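Local coordinates for protein Lv-ranaspumin (Lv-RSN-1) (Leptodactylus vastus, PDB 4K82) that probably acts as a surfactant that lowers surface tension and helps build and stabilise the frog's foam nest, at residues L159-L163 with L175-F179; P152-I156 with F183-L189; L138-Y143 with V210-S216; A112-V116 with V205-N209; L29-L33 with T61-A65. All coordinates share one frame; numbering follows the deposited sequence.

Overall arrangement
The five contacts run along an elongated, almost all-helical chain held by four disulfides, and they show how one contact hands over to the next through shared elements. Interactions 1 and 2 both use helix 152-165, and their centres lie about 14 Å apart. Interactions 3 and 4 share helix 196-212, with about 11 Å between centres and L138 packing on both L206 and N209. L159 touches L141, linking interaction 1 to interaction 3. On the other side of the chain's centre from interactions 1 and 2, interaction 5 joins this continuous packing through V31, which meets V113 of interaction 4 and I213 of interaction 3. About 35 Å separates the centres of interactions 2 and 5.

Interaction 1 (L159-L163 with L175-F179); sequences LKIIL and LDDLF
K160 lays its aliphatic chain over one face of the F179 ring. The first carbon, K160 CB, sits near the far end of the ring, 3.8 Å from F179 CZ. K160 CG lies over the middle: it is 4.0 Å from the centroid of the F179 ring and only 11° off the normal, a CH-pi contact. CD stands off from the ring, and the bend at chi3 (-43°) brings the chain back, K160 CE reaching 3.7 Å from F179 CD2. K160 NZ, at the tip, lies by the root of the phenyl group, 4.1 Å from F179 CB. This lysine-on-phenyl packing joins two consecutive helices, 152-165 and 175-180, which run antiparallel as a helical hairpin; the axes of the short segments are 11.4 Å apart at an angle of 152°. Long side chains bridge the spacing. L163 reaches across with CD1, which touches L178 CD2 at 4.0 Å and meets F179 CE1 obliquely, while its CB rests against L175 CD1. L175 turns its other methyl, CD2, to CG of K160, so this carbon touches a leucine methyl as well as the aromatic face. L159, which packs on L202 of helix 196-212, brings CG to 4.1 Å from F179 CZ.

Interaction 2 (P152-I156 with F183-L189); sequences PELII and FVKDGIL
The puckered ring of P152 and the flat carboxylate of E153 both meet V184 CG2. The proline offers CB, with P152 CB 3.7 Å from V184 CG2 and its neighbour CG close to V184 CG1. The glutamate brings E153 OE1 to 3.3 Å from the same V184 CG2, because a bend at chi2 (-69°) folds the acid back toward the strand although the side chain starts out pointing away. A water bridges the two segments here, donating to E153 OE1 and accepting from V184 N, each at 2.8 Å. The strands belong to a beta hairpin closed by a type I' turn from K185 to I188, and this hairpin covers the first turn of helix 152-165. From the second strand, L189 sends CD1 to P152 CB at 3.8 Å, CD2 to I155 CG2 at 3.9 Å and CG to I156 CG1 at 3.8 Å. Cutting L189 back to an alanine is likely to open a gap beside P152, I155 and I156 and loosen the hairpin's seat. Direct contact is mostly between branched and cyclic carbons, with E153 OE1 on a methyl as the exception, and the polar link between the segments runs through a water.

Interaction 3 (L138-Y143 with V210-S216); sequences LKDLKY and VKNINVS
The C-terminal tail of this helical protein leaves helix 196-212 at I213 and runs on past the helix end and across helix 133-144, where K142 ties both parts down. The lysine chain is straight as far as CE and turns at chi4 (60°), placing NZ between two carbonyls. K142 NZ donates to V210 O, in the last turn of the helix, at 2.7 Å, and to I213 O, just past the helix end, at 3.0 Å. The second oxygen is met almost head-on, with a C=O...N angle of 174°. Such an ammonium group at a helix C-terminus probably also benefits from the partial negative charge gathered there. K139 is the next anchor: NZ donates to S216 O at 3.0 Å from above the carbonyl plane, and the same nitrogen forms a salt bridge with D28. The Y143 hydroxyl donates to V215 O, which lies in the plane of the tyrosine ring at its edge; the modelled separation of OH and O, 2.5 Å, is very short and its exact value deserves caution. Beside these polar ties lies an apolar layer in which V210 CG1 packs at 3.8 Å on L138 CD2, while V210 CB faces K142 CB. One carbon pair is tighter than usual van der Waals contact: V215 CG1, placed between the backbone N and the carbonyl carbon (chi1 61°), presses on K142 CD at 3.5 Å.

Interaction 4 (A112-V116 with V205-N209); sequences AVCDV and VLCPN
V116 and N209 make the central contact, with V116 CG2 lying 3.5 Å from N209 ND2. V116 CG2 also touches V205 CG1, at 3.5 Å, and the two valines slide past each other. V116 CG1 meets L206 CD2 at 3.8 Å, the side chains crossing at about a right angle. N209 swings its amide toward the facing helix, with CG opposite the backbone N (chi1 -176°), and OD1 comes to 4.0 Å from A112 CB, with V113 CG2 beyond. All these neighbours are carbon, and neither OD1 nor ND2 has a hydrogen-bond partner in the model, which probably carries an energetic cost for a buried amide. With an alanine in its place, A112 would probably lose its facing group and V116 one of its neighbours, opening a gap between the helices. Those segments run antiparallel, with axes 10.4 Å apart at 155°. P208, whose nitrogen makes no bond to the preceding turn, kinks one of them just before N209. Further out, disulfides C114–C38 and C207–C146 tether each segment on its outer side. Helix 107-121 rests through V113 on V31, A34 and V35 of helix 29-42, while L206 and N209 of helix 196-212 are covered by helix 133-144.

Interaction 5 (L29-L33 with T61-A65); sequences LLVEL and TLERA
E32 OE2 is gripped by R64 NH2, by one water and, weakly, by a second. R64 NH2 donates to E32 OE2 at 2.8 Å on the syn side of the acid, with an N-H...O angle of 157°, and this is the core of a salt bridge. A second, weak bond runs from R64 NH2 to E32 OE1 at 3.2 Å. The guanidinium and carboxylate planes stand 82° apart, so one NH2 group serves both oxygens, a geometry unlike the coplanar, two-nitrogen pairing of many arginine–glutamate bridges. R64 was modelled in two conformers and the bridge belongs to one of them, which makes its permanence doubtful.

Water reinforces the acid. One molecule donates to E32 OE1 at 2.9 Å and to T61 O at 2.8 Å, another links OE2 to R64 NH1, and a third reaches T61 OG1 with a weak second bond to OE2. The T61 hydroxyl is hydrogen-bonded to L57 O one turn back, while its methyl, T61 CG2, faces the partner helix and packs on L29 CD1 at 3.7 Å. L29 sends its other branch, CD2, to A65 CB at 4.0 Å, and L33 CD2 approaches L62 CD2. These leucines belong to the antiparallel hairpin of helices 29-42 and 48-64, and they also pack on further helices, L29 on 14-24 and L62 on 69-76. The contact thus grades from leucine packing to a hydrated ion pair at the solvent-facing side, toward the exposed R64, where water would probably screen the charges and soften the pull of the arginine.

Interaction 1 (L159-L163 with L175-F179)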
# COMPACT_ATOMS: atom_id res chain seq x y z
N LEU A 159 9.08 5.04 -15.97
CA LEU A 159 8.78 3.77 -15.34
C LEU A 159 10.07 3.08 -14.93
O LEU A 159 10.14 2.44 -13.86
CB LEU A 159 7.98 2.89 -16.30
CG LEU A 159 7.53 1.52 -15.77
CD1 LEU A 159 6.57 1.71 -14.63
CD2 LEU A 159 6.89 0.71 -16.89
N LYS A 160 11.11 3.22 -15.75
CA LYS A 160 12.41 2.63 -15.46
C LYS A 160 12.98 3.16 -14.14
O LYS A 160 13.48 2.40 -13.32
CB LYS A 160 13.38 2.92 -16.61
CG LYS A 160 14.57 1.98 -16.68
CD LYS A 160 15.36 2.18 -17.97
CE LYS A 160 14.44 2.33 -19.19
NZ LYS A 160 15.14 2.02 -20.48
N ILE A 161 12.89 4.47 -13.96
CA ILE A 161 13.35 5.12 -12.74
C ILE A 161 12.55 4.62 -11.54
O ILE A 161 13.12 4.31 -10.48
CB ILE A 161 13.22 6.65 -12.86
CG1 ILE A 161 14.27 7.19 -13.83
CG2 ILE A 161 13.32 7.32 -11.49
CD1 ILE A 161 14.00 8.60 -14.31
N ILE A 162 11.24 4.52 -11.72
CA ILE A 162 10.37 4.12 -10.62
C ILE A 162 10.63 2.68 -10.19
O ILE A 162 10.75 2.38 -8.99
CB ILE A 162 8.88 4.29 -11.00
CG1 ILE A 162 8.53 5.78 -11.10
CG2 ILE A 162 7.97 3.60 -9.97
CD1 ILE A 162 7.24 6.06 -11.87
N LEU A 163 10.72 1.77 -11.16
CA LEU A 163 10.90 0.36 -10.84
C LEU A 163 12.26 0.08 -10.24
O LEU A 163 12.42 -0.89 -9.49
CB LEU A 163 10.68 -0.52 -12.06
CG LEU A 163 9.28 -0.44 -12.64
CD1 LEU A 163 9.19 -1.27 -13.90
CD2 LEU A 163 8.22 -0.86 -11.63
N LEU A 175 16.04 -5.71 -14.28
CA LEU A 175 15.52 -4.49 -14.89
C LEU A 175 15.96 -4.34 -16.34
O LEU A 175 15.17 -3.94 -17.21
CB LEU A 175 15.98 -3.26 -14.09
CG LEU A 175 15.43 -1.94 -14.60
CD1 LEU A 175 14.01 -1.74 -14.09
CD2 LEU A 175 16.34 -0.78 -14.19
N ASP A 176 17.22 -4.66 -16.60
CA ASP A 176 17.78 -4.53 -17.93
C ASP A 176 17.04 -5.40 -18.94
O ASP A 176 16.61 -4.93 -19.99
CB ASP A 176 19.29 -4.82 -17.91
CG ASP A 176 19.62 -6.20 -17.35
OD1 ASP A 176 18.74 -6.83 -16.71
OD2 ASP A 176 20.77 -6.66 -17.54
N ASP A 177 16.87 -6.68 -18.63
CA ASP A 177 16.16 -7.56 -19.54
C ASP A 177 14.67 -7.22 -19.67
O ASP A 177 14.08 -7.39 -20.74
CB ASP A 177 16.31 -9.03 -19.12
CG ASP A 177 17.65 -9.61 -19.53
OD1 ASP A 177 18.43 -8.91 -20.21
OD2 ASP A 177 17.93 -10.77 -19.17
N LEU A 178 14.08 -6.75 -18.58
CA LEU A 178 12.68 -6.34 -18.61
C LEU A 178 12.49 -5.25 -19.66
O LEU A 178 11.60 -5.33 -20.51
CB LEU A 178 12.23 -5.85 -17.23
CG LEU A 178 10.75 -5.47 -17.12
CD1 LEU A 178 9.91 -6.69 -16.82
CD2 LEU A 178 10.55 -4.39 -16.06
N PHE A 179 13.37 -4.25 -19.64
CA PHE A 179 13.18 -3.14 -20.57
C PHE A 179 13.66 -3.40 -21.99
O PHE A 179 13.35 -2.63 -22.90
CB PHE A 179 13.73 -1.84 -20.00
CG PHE A 179 12.78 -1.19 -19.03
CD1 PHE A 179 12.77 -1.55 -17.69
CD2 PHE A 179 11.87 -0.25 -19.48
CE1 PHE A 179 11.87 -0.97 -16.81
CE2 PHE A 179 10.98 0.36 -18.60
CZ PHE A 179 10.98 -0.01 -17.27

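Interaction 2 (P152-I156 with F183-L189)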
# COMPACT_ATOMS: atom_id res chain seq x y z
N PRO A 152 4.83 8.43 -24.81
CA PRO A 152 5.13 7.06 -24.36
C PRO A 152 6.63 6.78 -24.17
O PRO A 152 6.97 5.97 -23.31
CB PRO A 152 4.54 6.17 -25.46
CG PRO A 152 4.47 7.06 -26.66
CD PRO A 152 4.19 8.44 -26.13
N GLU A 153 7.52 7.43 -24.93
CA GLU A 153 8.94 7.23 -24.68
C GLU A 153 9.32 7.80 -23.32
O GLU A 153 10.16 7.24 -22.62
CB GLU A 153 9.82 7.86 -25.78
CG GLU A 153 9.76 7.12 -27.12
CD GLU A 153 10.42 5.74 -27.10
OE1 GLU A 153 10.06 4.90 -27.95
OE2 GLU A 153 11.31 5.49 -26.26
N LEU A 154 8.70 8.92 -22.95
CA LEU A 154 8.98 9.53 -21.66
C LEU A 154 8.41 8.67 -20.54
O LEU A 154 9.02 8.53 -19.47
CB LEU A 154 8.41 10.94 -21.58
CG LEU A 154 9.26 11.90 -20.76
CD1 LEU A 154 10.60 12.12 -21.45
CD2 LEU A 154 8.51 13.20 -20.59
N ILE A 155 7.24 8.07 -20.79
CA ILE A 155 6.63 7.19 -19.79
C ILE A 155 7.51 5.97 -19.51
O ILE A 155 7.67 5.56 -18.36
CB ILE A 155 5.21 6.75 -20.21
CG1 ILE A 155 4.26 7.96 -20.21
CG2 ILE A 155 4.67 5.67 -19.28
CD1 ILE A 155 2.88 7.64 -20.74
N ILE A 156 8.07 5.39 -20.57
CA ILE A 156 9.00 4.26 -20.42
C ILE A 156 10.19 4.64 -19.54
O ILE A 156 10.54 3.91 -18.61
CB ILE A 156 9.46 3.72 -21.78
CG1 ILE A 156 8.31 2.99 -22.46
CG2 ILE A 156 10.67 2.79 -21.61
CD1 ILE A 156 8.65 2.58 -23.86
N PHE A 183 8.33 -1.65 -25.26
CA PHE A 183 8.43 -0.88 -26.50
C PHE A 183 7.22 0.03 -26.63
O PHE A 183 6.16 -0.24 -26.09
CB PHE A 183 8.36 -1.80 -27.73
CG PHE A 183 9.45 -2.82 -27.81
CD1 PHE A 183 9.31 -4.05 -27.18
CD2 PHE A 183 10.57 -2.59 -28.60
CE1 PHE A 183 10.30 -5.01 -27.28
CE2 PHE A 183 11.57 -3.55 -28.71
CZ PHE A 183 11.43 -4.76 -28.05
N VAL A 184 7.37 1.08 -27.42
CA VAL A 184 6.19 1.75 -27.94
C VAL A 184 5.77 1.00 -29.20
O VAL A 184 6.60 0.73 -30.06
CB VAL A 184 6.48 3.20 -28.31
CG1 VAL A 184 5.21 3.86 -28.76
CG2 VAL A 184 7.06 3.94 -27.10
N LYS A 185 4.50 0.65 -29.28
CA LYS A 185 3.94 -0.06 -30.42
C LYS A 185 2.63 0.63 -30.74
O LYS A 185 1.74 0.67 -29.90
CB LYS A 185 3.69 -1.53 -30.05
CG LYS A 185 3.07 -2.41 -31.12
CD LYS A 185 3.01 -3.86 -30.65
CE LYS A 185 2.36 -4.78 -31.68
NZ LYS A 185 0.88 -4.60 -31.78
N ASP A 186 2.51 1.21 -31.94
CA ASP A 186 1.26 1.86 -32.32
C ASP A 186 0.79 2.92 -31.30
O ASP A 186 -0.40 3.08 -31.06
CB ASP A 186 0.17 0.80 -32.54
CG ASP A 186 -1.04 1.32 -33.29
OD1 ASP A 186 -0.85 2.00 -34.32
OD2 ASP A 186 -2.19 1.06 -32.84
N GLY A 187 1.73 3.63 -30.69
CA GLY A 187 1.38 4.70 -29.75
C GLY A 187 1.08 4.31 -28.30
O GLY A 187 0.84 5.18 -27.46
N ILE A 188 1.07 3.02 -28.00
CA ILE A 188 0.88 2.58 -26.61
C ILE A 188 2.08 1.78 -26.10
O ILE A 188 2.86 1.24 -26.88
CB ILE A 188 -0.41 1.75 -26.40
CG1 ILE A 188 -0.39 0.48 -27.24
CG2 ILE A 188 -1.64 2.58 -26.71
CD1 ILE A 188 -1.45 -0.52 -26.83
N LEU A 189 2.23 1.70 -24.78
CA LEU A 189 3.30 0.87 -24.25
C LEU A 189 2.97 -0.59 -24.54
O LEU A 189 1.83 -1.02 -24.42
CB LEU A 189 3.50 1.10 -22.75
CG LEU A 189 4.58 2.10 -22.33
CD1 LEU A 189 4.30 3.50 -22.82
CD2 LEU A 189 4.73 2.08 -20.81
O HOH W 1 9.90 2.06 -28.11

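Interaction 3 (L138-Y143 with V210-S216)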
# COMPACT_ATOMS: atom_id res chain seq x y z
N LEU A 138 2.67 4.32 -5.62
CA LEU A 138 1.39 4.64 -6.24
C LEU A 138 1.35 6.10 -6.68
O LEU A 138 0.84 6.40 -7.75
CB LEU A 138 0.22 4.32 -5.30
CG LEU A 138 0.13 2.87 -4.83
CD1 LEU A 138 -1.01 2.76 -3.83
CD2 LEU A 138 -0.09 1.94 -6.01
N LYS A 139 1.89 6.98 -5.85
CA LYS A 139 1.99 8.40 -6.19
C LYS A 139 2.77 8.61 -7.49
O LYS A 139 2.34 9.35 -8.38
CB LYS A 139 2.64 9.20 -5.05
CG LYS A 139 1.82 9.31 -3.79
CD LYS A 139 2.68 9.96 -2.70
CE LYS A 139 1.93 10.09 -1.39
NZ LYS A 139 1.01 11.26 -1.39
N ASP A 140 3.93 7.97 -7.60
CA ASP A 140 4.75 8.09 -8.80
C ASP A 140 4.02 7.57 -10.04
O ASP A 140 4.07 8.17 -11.12
CB ASP A 140 6.06 7.33 -8.64
CG ASP A 140 7.04 8.05 -7.74
OD1 ASP A 140 7.08 9.29 -7.81
OD2 ASP A 140 7.75 7.37 -6.97
N LEU A 141 3.33 6.45 -9.89
CA LEU A 141 2.56 5.91 -11.01
C LEU A 141 1.44 6.85 -11.41
O LEU A 141 1.20 7.07 -12.60
CB LEU A 141 1.98 4.53 -10.66
CG LEU A 141 2.97 3.39 -10.51
CD1 LEU A 141 2.22 2.10 -10.14
CD2 LEU A 141 3.81 3.18 -11.77
N LYS A 142 0.76 7.41 -10.42
CA LYS A 142 -0.38 8.29 -10.68
C LYS A 142 0.02 9.52 -11.51
O LYS A 142 -0.74 9.96 -12.38
CB LYS A 142 -1.05 8.72 -9.37
CG LYS A 142 -2.35 9.49 -9.55
CD LYS A 142 -2.95 9.84 -8.19
CE LYS A 142 -4.25 10.61 -8.31
NZ LYS A 142 -5.30 9.84 -9.04
N TYR A 143 1.21 10.06 -11.26
CA TYR A 143 1.60 11.32 -11.90
C TYR A 143 2.61 11.20 -13.04
O TYR A 143 2.83 12.16 -13.79
CB TYR A 143 2.06 12.34 -10.84
CG TYR A 143 0.93 12.73 -9.91
CD1 TYR A 143 -0.02 13.66 -10.29
CD2 TYR A 143 0.80 12.14 -8.65
CE1 TYR A 143 -1.06 14.02 -9.45
CE2 TYR A 143 -0.23 12.49 -7.80
CZ TYR A 143 -1.16 13.43 -8.20
OH TYR A 143 -2.19 13.77 -7.35
N VAL A 210 -4.65 3.60 -9.01
CA VAL A 210 -4.16 4.95 -8.76
C VAL A 210 -5.12 5.99 -9.33
O VAL A 210 -5.19 7.12 -8.84
CB VAL A 210 -2.70 5.16 -9.25
CG1 VAL A 210 -1.79 4.10 -8.64
CG2 VAL A 210 -2.63 5.11 -10.75
N LYS A 211 -5.88 5.61 -10.35
CA LYS A 211 -6.90 6.50 -10.89
C LYS A 211 -8.08 6.61 -9.93
O LYS A 211 -8.75 7.64 -9.86
CB LYS A 211 -7.35 6.04 -12.29
CG LYS A 211 -6.25 6.15 -13.34
CD LYS A 211 -6.73 5.67 -14.69
CE LYS A 211 -5.57 5.14 -15.52
NZ LYS A 211 -5.94 4.92 -16.95
N ASN A 212 -8.32 5.55 -9.17
CA ASN A 212 -9.41 5.53 -8.19
C ASN A 212 -9.15 6.42 -6.98
O ASN A 212 -10.03 7.17 -6.54
CB ASN A 212 -9.71 4.10 -7.75
CG ASN A 212 -10.99 3.99 -6.96
OD1 ASN A 212 -11.88 4.84 -7.07
ND2 ASN A 212 -11.11 2.94 -6.15
N ILE A 213 -7.94 6.36 -6.43
CA ILE A 213 -7.62 7.09 -5.21
C ILE A 213 -7.26 8.55 -5.49
O ILE A 213 -6.77 8.89 -6.56
CB ILE A 213 -6.46 6.43 -4.44
CG1 ILE A 213 -5.13 6.66 -5.15
CG2 ILE A 213 -6.72 4.94 -4.26
CD1 ILE A 213 -3.97 5.89 -4.55
N ASN A 214 -7.54 9.43 -4.53
CA ASN A 214 -6.99 10.78 -4.60
C ASN A 214 -5.85 10.95 -3.61
O ASN A 214 -5.99 10.72 -2.40
CB ASN A 214 -8.04 11.88 -4.47
CG ASN A 214 -9.22 11.47 -3.63
OD1 ASN A 214 -9.10 11.27 -2.42
ND2 ASN A 214 -10.39 11.38 -4.26
N VAL A 215 -4.70 11.34 -4.14
CA VAL A 215 -3.48 11.39 -3.37
C VAL A 215 -2.60 12.47 -3.98
O VAL A 215 -2.60 12.66 -5.20
CB VAL A 215 -2.77 10.02 -3.36
CG1 VAL A 215 -2.40 9.59 -4.76
CG2 VAL A 215 -1.53 10.06 -2.53
N SER A 216 -1.86 13.18 -3.14
CA SER A 216 -1.00 14.26 -3.61
C SER A 216 0.23 13.70 -4.30
O SER A 216 0.59 12.54 -4.11
CB SER A 216 -0.58 15.15 -2.44
OG SER A 216 -1.70 15.76 -1.84

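Interaction 4 (A112-V116 with V205-N209)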
# COMPACT_ATOMS: atom_id res chain seq x y z
N ALA A 112 -9.59 -2.31 -2.99
CA ALA A 112 -8.70 -2.17 -4.14
C ALA A 112 -7.25 -2.08 -3.67
O ALA A 112 -6.36 -2.68 -4.26
CB ALA A 112 -9.07 -0.95 -4.97
N VAL A 113 -7.03 -1.32 -2.60
CA VAL A 113 -5.69 -1.22 -2.01
C VAL A 113 -5.26 -2.56 -1.42
O VAL A 113 -4.10 -2.98 -1.56
CB VAL A 113 -5.64 -0.13 -0.92
CG1 VAL A 113 -4.31 -0.17 -0.20
CG2 VAL A 113 -5.88 1.25 -1.53
N CYS A 114 -6.20 -3.25 -0.79
CA CYS A 114 -5.92 -4.54 -0.18
C CYS A 114 -5.49 -5.56 -1.23
O CYS A 114 -4.51 -6.29 -1.05
CB CYS A 114 -7.17 -5.03 0.56
SG CYS A 114 -6.87 -6.29 1.80
N ASP A 115 -6.22 -5.60 -2.34
CA ASP A 115 -5.89 -6.52 -3.43
C ASP A 115 -4.50 -6.24 -4.02
O ASP A 115 -3.73 -7.17 -4.26
CB ASP A 115 -6.97 -6.49 -4.52
CG ASP A 115 -8.29 -7.11 -4.06
OD1 ASP A 115 -8.30 -7.77 -2.99
OD2 ASP A 115 -9.31 -6.95 -4.76
N VAL A 116 -4.17 -4.96 -4.21
CA VAL A 116 -2.84 -4.59 -4.66
C VAL A 116 -1.76 -5.01 -3.68
O VAL A 116 -0.72 -5.54 -4.06
CB VAL A 116 -2.75 -3.07 -4.92
CG1 VAL A 116 -1.29 -2.62 -4.96
CG2 VAL A 116 -3.47 -2.72 -6.22
N VAL A 205 -4.24 -3.69 -12.86
CA VAL A 205 -4.31 -3.57 -11.41
C VAL A 205 -3.87 -2.19 -10.91
O VAL A 205 -4.66 -1.45 -10.30
CB VAL A 205 -3.46 -4.67 -10.74
CG1 VAL A 205 -3.55 -4.56 -9.25
CG2 VAL A 205 -3.92 -6.07 -11.20
N LEU A 206 -2.62 -1.84 -11.17
CA LEU A 206 -2.06 -0.61 -10.58
C LEU A 206 -2.65 0.68 -11.15
O LEU A 206 -3.03 1.60 -10.40
CB LEU A 206 -0.54 -0.61 -10.69
CG LEU A 206 0.17 -1.67 -9.84
CD1 LEU A 206 1.65 -1.75 -10.22
CD2 LEU A 206 0.01 -1.36 -8.34
N CYS A 207 -2.72 0.79 -12.47
CA CYS A 207 -3.27 2.02 -13.05
C CYS A 207 -4.75 2.25 -12.67
O CYS A 207 -5.13 3.37 -12.36
CB CYS A 207 -3.02 2.09 -14.56
SG CYS A 207 -1.29 2.49 -14.99
N PRO A 208 -5.57 1.20 -12.67
CA PRO A 208 -6.94 1.44 -12.20
C PRO A 208 -7.00 1.86 -10.73
O PRO A 208 -7.84 2.68 -10.36
CB PRO A 208 -7.62 0.09 -12.41
CG PRO A 208 -6.88 -0.52 -13.55
CD PRO A 208 -5.45 -0.13 -13.31
N ASN A 209 -6.10 1.33 -9.91
CA ASN A 209 -6.06 1.70 -8.49
C ASN A 209 -5.68 3.16 -8.30
O ASN A 209 -6.33 3.88 -7.54
CB ASN A 209 -5.09 0.80 -7.73
CG ASN A 209 -5.08 1.06 -6.23
OD1 ASN A 209 -6.06 1.55 -5.65
ND2 ASN A 209 -3.97 0.69 -5.58

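Interaction 5 (L29-L33 with T61-A65)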
# COMPACT_ATOMS: atom_id res chain seq x y z
N LEU A 29 -4.32 8.61 4.78
CA LEU A 29 -4.49 7.71 5.92
C LEU A 29 -5.21 6.42 5.58
O LEU A 29 -4.73 5.35 5.95
CB LEU A 29 -5.18 8.42 7.08
CG LEU A 29 -5.29 7.60 8.36
CD1 LEU A 29 -3.90 7.16 8.84
CD2 LEU A 29 -6.00 8.39 9.44
N LEU A 30 -6.36 6.50 4.91
CA LEU A 30 -7.13 5.29 4.62
C LEU A 30 -6.31 4.30 3.80
O LEU A 30 -6.25 3.10 4.10
CB LEU A 30 -8.44 5.61 3.90
CG LEU A 30 -9.25 4.35 3.56
CD1 LEU A 30 -9.62 3.58 4.82
CD2 LEU A 30 -10.50 4.67 2.73
N VAL A 31 -5.66 4.80 2.75
CA VAL A 31 -4.81 3.97 1.91
C VAL A 31 -3.68 3.33 2.71
O VAL A 31 -3.42 2.13 2.60
CB VAL A 31 -4.24 4.78 0.73
CG1 VAL A 31 -3.10 4.04 0.04
CG2 VAL A 31 -5.36 5.12 -0.27
N GLU A 32 -3.03 4.12 3.57
CA GLU A 32 -1.90 3.62 4.34
C GLU A 32 -2.34 2.56 5.35
O GLU A 32 -1.63 1.57 5.57
CB GLU A 32 -1.19 4.77 5.06
CG GLU A 32 -0.51 5.74 4.10
CD GLU A 32 0.17 6.89 4.81
OE1 GLU A 32 -0.51 7.56 5.62
OE2 GLU A 32 1.37 7.12 4.56
N LEU A 33 -3.51 2.76 5.96
CA LEU A 33 -4.03 1.80 6.92
C LEU A 33 -4.39 0.50 6.21
O LEU A 33 -4.18 -0.58 6.76
CB LEU A 33 -5.25 2.33 7.67
CG LEU A 33 -4.94 3.49 8.62
CD1 LEU A 33 -6.23 3.95 9.30
CD2 LEU A 33 -3.89 3.08 9.65
N THR A 61 2.26 6.00 11.18
CA THR A 61 1.21 6.45 10.29
C THR A 61 0.13 7.22 11.04
O THR A 61 -0.32 8.27 10.59
CB THR A 61 0.59 5.25 9.56
OG1 THR A 61 1.59 4.63 8.75
CG2 THR A 61 -0.57 5.67 8.69
N LEU A 62 -0.28 6.71 12.20
CA LEU A 62 -1.29 7.40 13.00
C LEU A 62 -0.77 8.73 13.56
O LEU A 62 -1.49 9.72 13.58
CB LEU A 62 -1.81 6.50 14.11
CG LEU A 62 -2.67 5.39 13.52
CD1 LEU A 62 -2.84 4.31 14.55
CD2 LEU A 62 -4.01 5.94 13.06
N GLU A 63 0.48 8.73 13.99
CA GLU A 63 1.08 9.97 14.51
C GLU A 63 1.10 11.07 13.45
O GLU A 63 0.79 12.23 13.75
CB GLU A 63 2.49 9.71 15.02
CG GLU A 63 2.53 8.86 16.28
CD GLU A 63 3.80 9.06 17.09
OE1 GLU A 63 4.47 10.09 16.88
OE2 GLU A 63 4.11 8.19 17.93
N ARG A 64 1.44 10.70 12.23
CA ARG A 64 1.49 11.66 11.12
C ARG A 64 0.12 12.27 10.85
O ARG A 64 0.02 13.36 10.28
CB ARG A 64 2.03 10.98 9.86
CG ARG A 64 3.51 10.61 9.94
CD ARG A 64 3.93 9.72 8.79
NE ARG A 64 3.54 10.29 7.50
CZ ARG A 64 2.78 9.66 6.61
NH1 ARG A 64 2.47 10.25 5.46
NH2 ARG A 64 2.34 8.44 6.85
N ALA A 65 -0.93 11.56 11.25
CA ALA A 65 -2.29 12.05 11.07
C ALA A 65 -2.79 12.79 12.30
O ALA A 65 -3.91 13.31 12.31
CB ALA A 65 -3.22 10.89 10.72
O HOH W 2 2.27 4.21 6.10
O HOH W 3 -0.71 9.29 8.00
O HOH W 4 1.49 9.33 2.56